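Local coordinates for Co-chaperone DjlA N-terminal domain-containing protein (Porphyromonas gingivalis, PDB 2H5N), which is of unknown function but carries a TerB-like helical domain probably related to the N-terminal domain of the co-chaperone DjlA, and binds magnesium, at residues E17-I22 with L61-S66; K23-M28 with A88-V93; M11-Q16 with E81-Y86. All blocks are in the same frame, centred on the assembly; numbering follows the deposited sequence.

Contact 1: residues E17-I22 with L61-S66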
loop_
_atom_site.group_PDB
_atom_site.type_symbol
_atom_site.label_atom_id
_atom_site.label_comp_id
_atom_site.label_asym_id
_atom_site.label_seq_id
_atom_site.Cartn_x
_atom_site.Cartn_y
_atom_site.Cartn_z
ATOM N N GLU A 17 -6.177 13.138 -17.683
ATOM C CA GLU A 17 -7.037 13.649 -16.600
ATOM C C GLU A 17 -7.797 12.527 -15.911
ATOM O O GLU A 17 -7.843 12.497 -14.689
ATOM C CB GLU A 17 -8.024 14.707 -17.096
ATOM C CG GLU A 17 -7.383 16.099 -17.273
ATOM C CD GLU A 17 -8.252 17.062 -18.109
ATOM O OE1 GLU A 17 -9.135 16.585 -18.885
ATOM O OE2 GLU A 17 -8.039 18.297 -18.016
ATOM N N LEU A 18 -8.357 11.591 -16.685
ATOM C CA LEU A 18 -9.016 10.428 -16.132
ATOM C C LEU A 18 -8.081 9.565 -15.286
ATOM O O LEU A 18 -8.463 9.095 -14.223
ATOM C CB LEU A 18 -9.608 9.580 -17.274
ATOM C CG LEU A 18 -10.855 10.158 -17.985
ATOM C CD1 LEU A 18 -11.244 9.251 -19.187
ATOM C CD2 LEU A 18 -12.054 10.267 -17.048
ATOM N N THR A 19 -6.858 9.338 -15.783
ATOM C CA THR A 19 -5.829 8.620 -15.046
ATOM C C THR A 19 -5.540 9.358 -13.721
ATOM O O THR A 19 -5.363 8.734 -12.670
ATOM C CB THR A 19 -4.546 8.520 -15.928
ATOM O OG1 THR A 19 -4.881 7.868 -17.179
ATOM C CG2 THR A 19 -3.487 7.724 -15.241
ATOM N N ALA A 20 -5.472 10.686 -13.790
ATOM C CA ALA A 20 -5.243 11.525 -12.603
ATOM C C ALA A 20 -6.332 11.404 -11.546
ATOM O O ALA A 20 -6.037 11.329 -10.335
ATOM C CB ALA A 20 -5.053 13.002 -13.020
ATOM N N ILE A 21 -7.592 11.431 -12.000
ATOM C CA ILE A 21 -8.744 11.256 -11.124
ATOM C C ILE A 21 -8.671 9.938 -10.352
ATOM O O ILE A 21 -8.751 9.912 -9.109
ATOM C CB ILE A 21 -10.078 11.346 -11.932
ATOM C CG1 ILE A 21 -10.265 12.807 -12.433
ATOM C CG2 ILE A 21 -11.302 10.833 -11.084
ATOM C CD1 ILE A 21 -11.352 12.981 -13.470
ATOM N N ILE A 22 -8.463 8.858 -11.081
ATOM C CA ILE A 22 -8.375 7.544 -10.464
ATOM C C ILE A 22 -7.139 7.371 -9.530
ATOM O O ILE A 22 -7.256 6.736 -8.488
ATOM C CB ILE A 22 -8.629 6.370 -11.498
ATOM C CG1 ILE A 22 -9.050 5.117 -10.749
ATOM C CG2 ILE A 22 -7.413 6.032 -12.351
ATOM C CD1 ILE A 22 -10.434 5.221 -10.086
ATOM N N LEU A 61 -6.973 2.341 -15.235
ATOM C CA LEU A 61 -6.532 1.997 -13.877
ATOM C C LEU A 61 -5.083 1.536 -13.882
ATOM O O LEU A 61 -4.316 1.830 -12.954
ATOM C CB LEU A 61 -7.415 0.888 -13.304
ATOM C CG LEU A 61 -8.559 1.380 -12.436
ATOM C CD1 LEU A 61 -9.623 0.309 -12.232
ATOM C CD2 LEU A 61 -7.952 1.759 -11.105
ATOM N N LYS A 62 -4.731 0.829 -14.954
ATOM C CA LYS A 62 -3.387 0.347 -15.210
ATOM C C LYS A 62 -2.480 1.520 -15.603
ATOM O O LYS A 62 -1.296 1.520 -15.259
ATOM C CB LYS A 62 -3.460 -0.654 -16.361
ATOM C CG LYS A 62 -2.789 -1.991 -16.132
ATOM C CD LYS A 62 -3.063 -2.938 -17.324
ATOM C CE LYS A 62 -2.067 -2.726 -18.479
ATOM N NZ LYS A 62 -1.941 -1.286 -18.890
ATOM N N ALA A 63 -3.016 2.499 -16.337
ATOM C CA ALA A 63 -2.260 3.715 -16.673
ATOM C C ALA A 63 -1.904 4.529 -15.429
ATOM O O ALA A 63 -0.854 5.181 -15.397
ATOM C CB ALA A 63 -3.026 4.592 -17.650
ATOM N N SER A 64 -2.770 4.490 -14.411
ATOM C CA SER A 64 -2.532 5.247 -13.179
ATOM C C SER A 64 -1.247 4.822 -12.419
ATOM O O SER A 64 -0.594 5.664 -11.741
ATOM C CB SER A 64 -3.793 5.267 -12.279
ATOM O OG SER A 64 -3.998 4.022 -11.623
ATOM N N ASP A 65 -0.871 3.546 -12.556
ATOM C CA ASP A 65 0.354 3.043 -11.925
ATOM C C ASP A 65 1.635 3.561 -12.590
ATOM O O ASP A 65 2.708 3.450 -12.020
ATOM C CB ASP A 65 0.410 1.495 -11.887
ATOM C CG ASP A 65 -0.856 0.857 -11.341
ATOM O OD1 ASP A 65 -1.346 1.262 -10.260
ATOM O OD2 ASP A 65 -1.362 -0.072 -11.994
ATOM N N SER A 66 1.547 4.074 -13.808
ATOM C CA SER A 66 2.747 4.585 -14.474
ATOM C C SER A 66 2.927 6.091 -14.276
ATOM O O SER A 66 3.878 6.677 -14.811
ATOM C CB SER A 66 2.739 4.250 -15.968
ATOM O OG SER A 66 1.763 5.021 -16.663
#

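Contact 2: residues K23-M28 with A88-V93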
loop_
_atom_site.group_PDB
_atom_site.type_symbol
_atom_site.label_atom_id
_atom_site.label_comp_id
_atom_site.label_asym_id
_atom_site.label_seq_id
_atom_site.Cartn_x
_atom_site.Cartn_y
_atom_site.Cartn_z
ATOM N N LYS A 23 -6.011 8.005 -9.860
ATOM C CA LYS A 23 -4.812 8.053 -8.994
ATOM C C LYS A 23 -5.085 8.822 -7.666
ATOM O O LYS A 23 -4.615 8.434 -6.583
ATOM C CB LYS A 23 -3.650 8.700 -9.786
ATOM C CG LYS A 23 -2.255 8.787 -9.122
ATOM C CD LYS A 23 -1.700 7.383 -8.813
ATOM C CE LYS A 23 -0.174 7.322 -8.652
ATOM N NZ LYS A 23 0.442 6.024 -9.193
ATOM N N MET A 24 -5.874 9.881 -7.745
ATOM C CA MET A 24 -6.264 10.607 -6.528
ATOM C C MET A 24 -7.148 9.749 -5.622
ATOM O O MET A 24 -6.959 9.719 -4.411
ATOM C CB MET A 24 -6.893 11.975 -6.863
ATOM C CG MET A 24 -5.871 12.983 -7.520
ATOM S SD MET A 24 -4.503 13.466 -6.413
ATOM C CE MET A 24 -3.284 12.190 -6.826
ATOM N N ALA A 25 -8.052 8.998 -6.235
ATOM C CA ALA A 25 -8.985 8.111 -5.551
ATOM C C ALA A 25 -8.283 6.947 -4.885
ATOM O O ALA A 25 -8.584 6.616 -3.730
ATOM C CB ALA A 25 -10.042 7.607 -6.537
ATOM N N LYS A 26 -7.366 6.311 -5.610
ATOM C CA LYS A 26 -6.451 5.333 -5.015
ATOM C C LYS A 26 -5.641 5.863 -3.802
ATOM O O LYS A 26 -5.528 5.202 -2.756
ATOM C CB LYS A 26 -5.522 4.804 -6.080
ATOM C CG LYS A 26 -6.103 3.625 -6.901
ATOM C CD LYS A 26 -5.107 3.231 -7.997
ATOM C CE LYS A 26 -5.637 2.113 -8.821
ATOM N NZ LYS A 26 -4.595 1.419 -9.678
ATOM N N SER A 27 -5.038 7.024 -3.961
ATOM C CA SER A 27 -4.194 7.585 -2.927
ATOM C C SER A 27 -5.029 7.833 -1.683
ATOM O O SER A 27 -4.600 7.521 -0.575
ATOM C CB SER A 27 -3.540 8.887 -3.409
ATOM O OG SER A 27 -2.892 8.715 -4.668
ATOM N N MET A 28 -6.218 8.412 -1.859
ATOM C CA MET A 28 -7.113 8.710 -0.724
ATOM C C MET A 28 -7.495 7.440 0.049
ATOM O O MET A 28 -7.322 7.417 1.277
ATOM C CB MET A 28 -8.338 9.513 -1.179
ATOM C CG MET A 28 -9.367 9.925 -0.098
ATOM S SD MET A 28 -10.809 10.827 -0.713
ATOM C CE MET A 28 -11.598 9.504 -1.644
ATOM N N ALA A 88 -14.244 16.631 -6.881
ATOM C CA ALA A 88 -14.452 16.649 -5.414
ATOM C C ALA A 88 -15.688 15.839 -4.980
ATOM O O ALA A 88 -15.687 15.191 -3.928
ATOM C CB ALA A 88 -14.553 18.093 -4.873
ATOM N N SER A 89 -16.751 15.888 -5.778
ATOM C CA SER A 89 -17.995 15.204 -5.401
ATOM C C SER A 89 -17.744 13.721 -5.422
ATOM O O SER A 89 -18.143 13.014 -4.509
ATOM C CB SER A 89 -19.191 15.611 -6.294
ATOM O OG SER A 89 -19.311 17.025 -6.304
ATOM N N TYR A 90 -17.032 13.285 -6.449
ATOM C CA TYR A 90 -16.634 11.895 -6.657
ATOM C C TYR A 90 -15.786 11.372 -5.496
ATOM O O TYR A 90 -16.040 10.302 -4.950
ATOM C CB TYR A 90 -15.842 11.799 -7.971
ATOM C CG TYR A 90 -15.137 10.472 -8.185
ATOM C CD1 TYR A 90 -15.872 9.289 -8.303
ATOM C CD2 TYR A 90 -13.727 10.395 -8.272
ATOM C CE1 TYR A 90 -15.246 8.088 -8.498
ATOM C CE2 TYR A 90 -13.090 9.172 -8.494
ATOM C CZ TYR A 90 -13.857 8.019 -8.607
ATOM O OH TYR A 90 -13.274 6.775 -8.818
ATOM N N LEU A 91 -14.795 12.162 -5.086
ATOM C CA LEU A 91 -13.929 11.740 -4.021
ATOM C C LEU A 91 -14.730 11.634 -2.727
ATOM O O LEU A 91 -14.515 10.727 -1.953
ATOM C CB LEU A 91 -12.702 12.639 -3.909
ATOM C CG LEU A 91 -11.674 12.503 -5.053
ATOM C CD1 LEU A 91 -10.690 13.634 -4.969
ATOM C CD2 LEU A 91 -10.936 11.126 -5.058
ATOM N N GLY A 92 -15.717 12.513 -2.565
ATOM C CA GLY A 92 -16.513 12.577 -1.385
ATOM C C GLY A 92 -17.489 11.444 -1.209
ATOM O O GLY A 92 -17.766 11.045 -0.066
ATOM N N VAL A 93 -18.014 10.925 -2.315
ATOM C CA VAL A 93 -18.939 9.809 -2.237
ATOM C C VAL A 93 -18.261 8.454 -2.091
ATOM O O VAL A 93 -18.913 7.513 -1.629
ATOM C CB VAL A 93 -19.932 9.753 -3.434
ATOM C CG1 VAL A 93 -20.609 11.115 -3.647
ATOM C CG2 VAL A 93 -19.244 9.267 -4.671
#

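Contact 3: residues M11-Q16 with E81-Y86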
loop_
_atom_site.group_PDB
_atom_site.type_symbol
_atom_site.label_atom_id
_atom_site.label_comp_id
_atom_site.label_asym_id
_atom_site.label_seq_id
_atom_site.Cartn_x
_atom_site.Cartn_y
_atom_site.Cartn_z
ATOM N N MET A 11 -19.341 17.555 -20.449
ATOM C CA MET A 11 -18.186 17.623 -19.542
ATOM C C MET A 11 -17.180 16.629 -20.091
ATOM O O MET A 11 -17.496 15.452 -20.252
ATOM C CB MET A 11 -18.608 17.292 -18.102
ATOM C CG MET A 11 -17.484 17.360 -17.082
ATOM S SD MET A 11 -18.051 17.056 -15.386
ATOM C CE MET A 11 -18.745 18.674 -15.231
ATOM N N THR A 12 -16.005 17.096 -20.485
ATOM C CA THR A 12 -15.027 16.195 -21.117
ATOM C C THR A 12 -13.757 16.034 -20.292
ATOM O O THR A 12 -13.343 16.965 -19.592
ATOM C CB THR A 12 -14.635 16.644 -22.556
ATOM O OG1 THR A 12 -14.136 17.995 -22.523
ATOM C CG2 THR A 12 -15.813 16.560 -23.491
ATOM N N PHE A 13 -13.136 14.857 -20.384
ATOM C CA PHE A 13 -11.855 14.602 -19.718
ATOM C C PHE A 13 -10.889 13.884 -20.634
ATOM O O PHE A 13 -11.242 12.877 -21.246
ATOM C CB PHE A 13 -12.058 13.750 -18.451
ATOM C CG PHE A 13 -12.968 14.376 -17.440
ATOM C CD1 PHE A 13 -12.451 15.148 -16.395
ATOM C CD2 PHE A 13 -14.343 14.209 -17.527
ATOM C CE1 PHE A 13 -13.291 15.723 -15.448
ATOM C CE2 PHE A 13 -15.192 14.799 -16.597
ATOM C CZ PHE A 13 -14.666 15.552 -15.543
ATOM N N SER A 14 -9.663 14.401 -20.726
ATOM C CA SER A 14 -8.578 13.702 -21.449
ATOM C C SER A 14 -8.249 12.386 -20.752
ATOM O O SER A 14 -8.608 12.215 -19.591
ATOM C CB SER A 14 -7.348 14.590 -21.559
ATOM O OG SER A 14 -6.667 14.657 -20.315
ATOM N N GLY A 15 -7.637 11.448 -21.483
ATOM C CA GLY A 15 -7.068 10.246 -20.905
ATOM C C GLY A 15 -6.151 10.480 -19.710
ATOM O O GLY A 15 -6.209 9.730 -18.733
ATOM N N GLN A 16 -5.284 11.491 -19.757
ATOM C CA GLN A 16 -4.393 11.701 -18.599
ATOM C C GLN A 16 -5.123 12.363 -17.412
ATOM O O GLN A 16 -4.760 12.131 -16.270
ATOM C CB GLN A 16 -3.019 12.333 -18.968
ATOM C CG GLN A 16 -3.003 13.799 -19.393
ATOM C CD GLN A 16 -1.671 14.256 -20.033
ATOM O OE1 GLN A 16 -0.571 14.039 -19.490
ATOM N NE2 GLN A 16 -1.774 14.899 -21.183
ATOM N N GLU A 81 -13.457 25.261 -12.685
ATOM C CA GLU A 81 -14.151 24.983 -11.426
ATOM C C GLU A 81 -15.277 23.950 -11.530
ATOM O O GLU A 81 -15.517 23.212 -10.580
ATOM C CB GLU A 81 -14.688 26.259 -10.782
ATOM C CG GLU A 81 -13.619 27.283 -10.399
ATOM C CD GLU A 81 -12.619 26.756 -9.399
ATOM O OE1 GLU A 81 -13.004 25.991 -8.500
ATOM O OE2 GLU A 81 -11.434 27.123 -9.517
ATOM N N GLU A 82 -15.964 23.888 -12.661
ATOM C CA GLU A 82 -17.054 22.905 -12.817
ATOM C C GLU A 82 -16.525 21.467 -12.725
ATOM O O GLU A 82 -17.107 20.604 -12.048
ATOM C CB GLU A 82 -17.876 23.150 -14.097
ATOM C CG GLU A 82 -18.862 22.021 -14.472
ATOM C CD GLU A 82 -20.339 22.439 -14.661
ATOM O OE1 GLU A 82 -21.095 22.464 -13.650
ATOM O OE2 GLU A 82 -20.781 22.684 -15.814
ATOM N N ARG A 83 -15.427 21.209 -13.407
ATOM C CA ARG A 83 -14.817 19.884 -13.389
ATOM C C ARG A 83 -14.202 19.561 -12.033
ATOM O O ARG A 83 -14.420 18.475 -11.536
ATOM C CB ARG A 83 -13.880 19.699 -14.601
ATOM C CG ARG A 83 -14.728 19.368 -15.865
ATOM C CD ARG A 83 -13.912 19.025 -17.099
ATOM N NE ARG A 83 -12.714 19.877 -17.232
ATOM C CZ ARG A 83 -11.537 19.466 -17.716
ATOM N NH1 ARG A 83 -10.504 20.296 -17.773
ATOM N NH2 ARG A 83 -11.370 18.224 -18.129
ATOM N N LYS A 84 -13.556 20.548 -11.386
ATOM C CA LYS A 84 -13.079 20.387 -10.018
ATOM C C LYS A 84 -14.183 19.973 -9.028
ATOM O O LYS A 84 -13.957 19.125 -8.162
ATOM C CB LYS A 84 -12.387 21.676 -9.518
ATOM C CG LYS A 84 -11.003 21.831 -10.039
ATOM C CD LYS A 84 -10.332 23.078 -9.468
ATOM C CE LYS A 84 -8.894 23.135 -9.915
ATOM N NZ LYS A 84 -8.007 24.000 -9.006
ATOM N N LYS A 85 -15.350 20.597 -9.146
ATOM C CA LYS A 85 -16.497 20.309 -8.297
ATOM C C LYS A 85 -16.960 18.851 -8.445
ATOM O O LYS A 85 -17.290 18.163 -7.468
ATOM C CB LYS A 85 -17.640 21.295 -8.620
ATOM C CG LYS A 85 -18.992 20.913 -8.068
ATOM C CD LYS A 85 -20.063 21.928 -8.435
ATOM C CE LYS A 85 -21.377 21.582 -7.774
ATOM N NZ LYS A 85 -22.315 20.830 -8.669
ATOM N N TYR A 86 -16.970 18.391 -9.688
ATOM C CA TYR A 86 -17.342 17.041 -10.007
ATOM C C TYR A 86 -16.289 16.058 -9.452
ATOM O O TYR A 86 -16.628 15.046 -8.818
ATOM C CB TYR A 86 -17.410 16.929 -11.513
ATOM C CG TYR A 86 -18.289 15.811 -11.964
ATOM C CD1 TYR A 86 -17.734 14.621 -12.441
ATOM C CD2 TYR A 86 -19.685 15.925 -11.899
ATOM C CE1 TYR A 86 -18.524 13.573 -12.837
ATOM C CE2 TYR A 86 -20.498 14.862 -12.317
ATOM C CZ TYR A 86 -19.901 13.702 -12.787
ATOM O OH TYR A 86 -20.673 12.649 -13.221
#

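Contact 1: residues E17-I22 with L61-S66
Thr19 has CG2 anti to its backbone N and OG1 beside that N (chi1 -57°), which sends the methyl toward Ser64. Ile22, one turn later, also holds CG1 anti to its backbone N (chi1 -158°), aiming that branch at Leu61 and leaving CG2 in the crowded position between N and carbonyl carbon, where it meets Ser64. The two helices come very close here: the CA atoms of Thr19 and Ser64 are 5.1 Å apart. Thr19 CG2 lies 3.4 Å from Ser64 CA, tighter than usual for two carbons, and the same methyl touches Ala63 C. A small beta-branched residue suits this spot because its methyl presses directly on the opposing backbone. On the other helix, Ala63 CB stands 3.8 Å from Thr19 OG1, and Ser64 CB is 3.7 Å from Ile22 CG2; neither residue carries more than a short side chain into the interface. Leu61 is different: its CB points away, yet CD2 reaches Ile22 CG1 at 3.6 Å, the two side chains crossing at about a right angle. Beyond the pair, Ile22 also rests on Met43, Phe47 and Tyr90, while Leu61 packs on Pro37 of the second subunit.

The hydroxyls face back into their own helices. Thr19 OG1 bonds to Gly15 O, and Ser64 OG donates to Leu61 O at 2.6 Å, so each buried oxygen is satisfied locally. What joins helix 15-30 to the end of helix 54-64 is van der Waals packing of methyls and short side chains against side chain and backbone. Because their hydroxyls are taken up at home, a threonine and a serine can sit in this buried, methyl-mediated contact, with the bond of Lys23 NZ to Ser64 O beside it.

Contact 2: residues K23-M28 with A88-V93
Leu91 lays its CD2 methyl against the backbone of Ala25, at 3.6 Å from Ala25 CA, in the middle of the all-helical TerB-like fold. Helices 15-30 and 81-94 run side by side here in roughly the same direction, their segment axes 10.5 Å apart and turned by 32°, and the touching residues are all buried. Alanine suits the near position because its small CB lets the leucine reach the main chain. That CB also touches the Tyr90 ring, obliquely, with CE2 3.9 Å away. Met28, one turn beyond Ala25, also reaches Leu91, at CB and CD2. Its chain runs out anti at both of the first two torsions and then bends at chi3 (68°), which brings CE to 3.8 Å from Leu91 CD2. The same methyl approaches Leu91 O to 3.2 Å. A flexible thioether can fold over a leucine in this way, and the two side chains cross obliquely.

The next shell fixes these groups. Tyr90 has CG anti to its backbone N (chi1 169°); its hydroxyl bonds to Met43 O, and its ring meets Phe50 edge-to-face. Leu91 is backed by Trp109 and Ile112 of helix 103-116, and Met24 also packs on Leu115 of the third subunit. Toward the C-terminal end of helix 15-30, the chain continues to the magnesium site of Val29, Asp32 and Lys34; the metal is about 8 Å from the side chain of Met28.

Ser27 turns its hydroxyl onto its own helix, OG donating to Lys23 O at 2.6 Å. Ser27 N binds the same oxygen, the two donors arriving from opposite faces of the carbonyl plane.

Contact 3: residues M11-Q16 with E81-Y86
Met11 sets its sulfur over one face of the Tyr86 ring, a Met-aromatic contact with SD 3.9 Å from the ring centroid and displaced toward the rim. The close packing is centred here and on Arg83. Met11 CG meets Arg83 CG at 3.6 Å, the two chains sliding past each other in opposite directions. The arginine's aliphatic part likewise runs past the Phe13 side chain in the opposite direction, CD lying over the ring face in a CH-pi contact, 4.1 Å from the centroid. Arginine suits the place because its methylenes serve the apolar neighbours while its guanidinium serves the polar ones. The bend at chi3 (-40°) swings NE out of line with the carbon chain. From there NH2 gives a weak, bent hydrogen bond to Thr12 O at 2.8 Å; stronger ties come from salt bridges of NE with Asp80 and of NH2 with Glu17.

The outer side is looser. Exposed Glu82 and Thr12 give it little surface: Glu82 CG makes a close but peripheral touch with Met11 CE at 3.4 Å, and the CB of Thr12 points away from helix 81-94.

The contact lays the extended, non-helical residues leading into helix 15-30 across the first turns of helix 81-94. Phe50, in the loop between helices 37-47 and 54-64, lies edge-to-face with both Phe13 and Tyr86, and Phe13 continues inward onto Leu18 and Ile21.

Overall arrangement
From the N terminus, the chain supplies the first halves of all three contacts in succession: residues 11-16 for contact 3, then 17-22 for contact 1 and 23-28 for contact 2. Their partners return in another order. Contact 1 closes first, at 61-66, bringing helix 54-64 back to helix 15-30. Contact 3 closes next, at 81-86, so its loop encloses that of contact 1. Contact 2 closes last, at 88-93, and crosses both others. Helix 81-94 thus meets helix 15-30 in contact 2 and the residues leading into it in contact 3. Lys26, in the 23-28 segment of contact 2, packs its CE on Leu61 CD2 of contact 1.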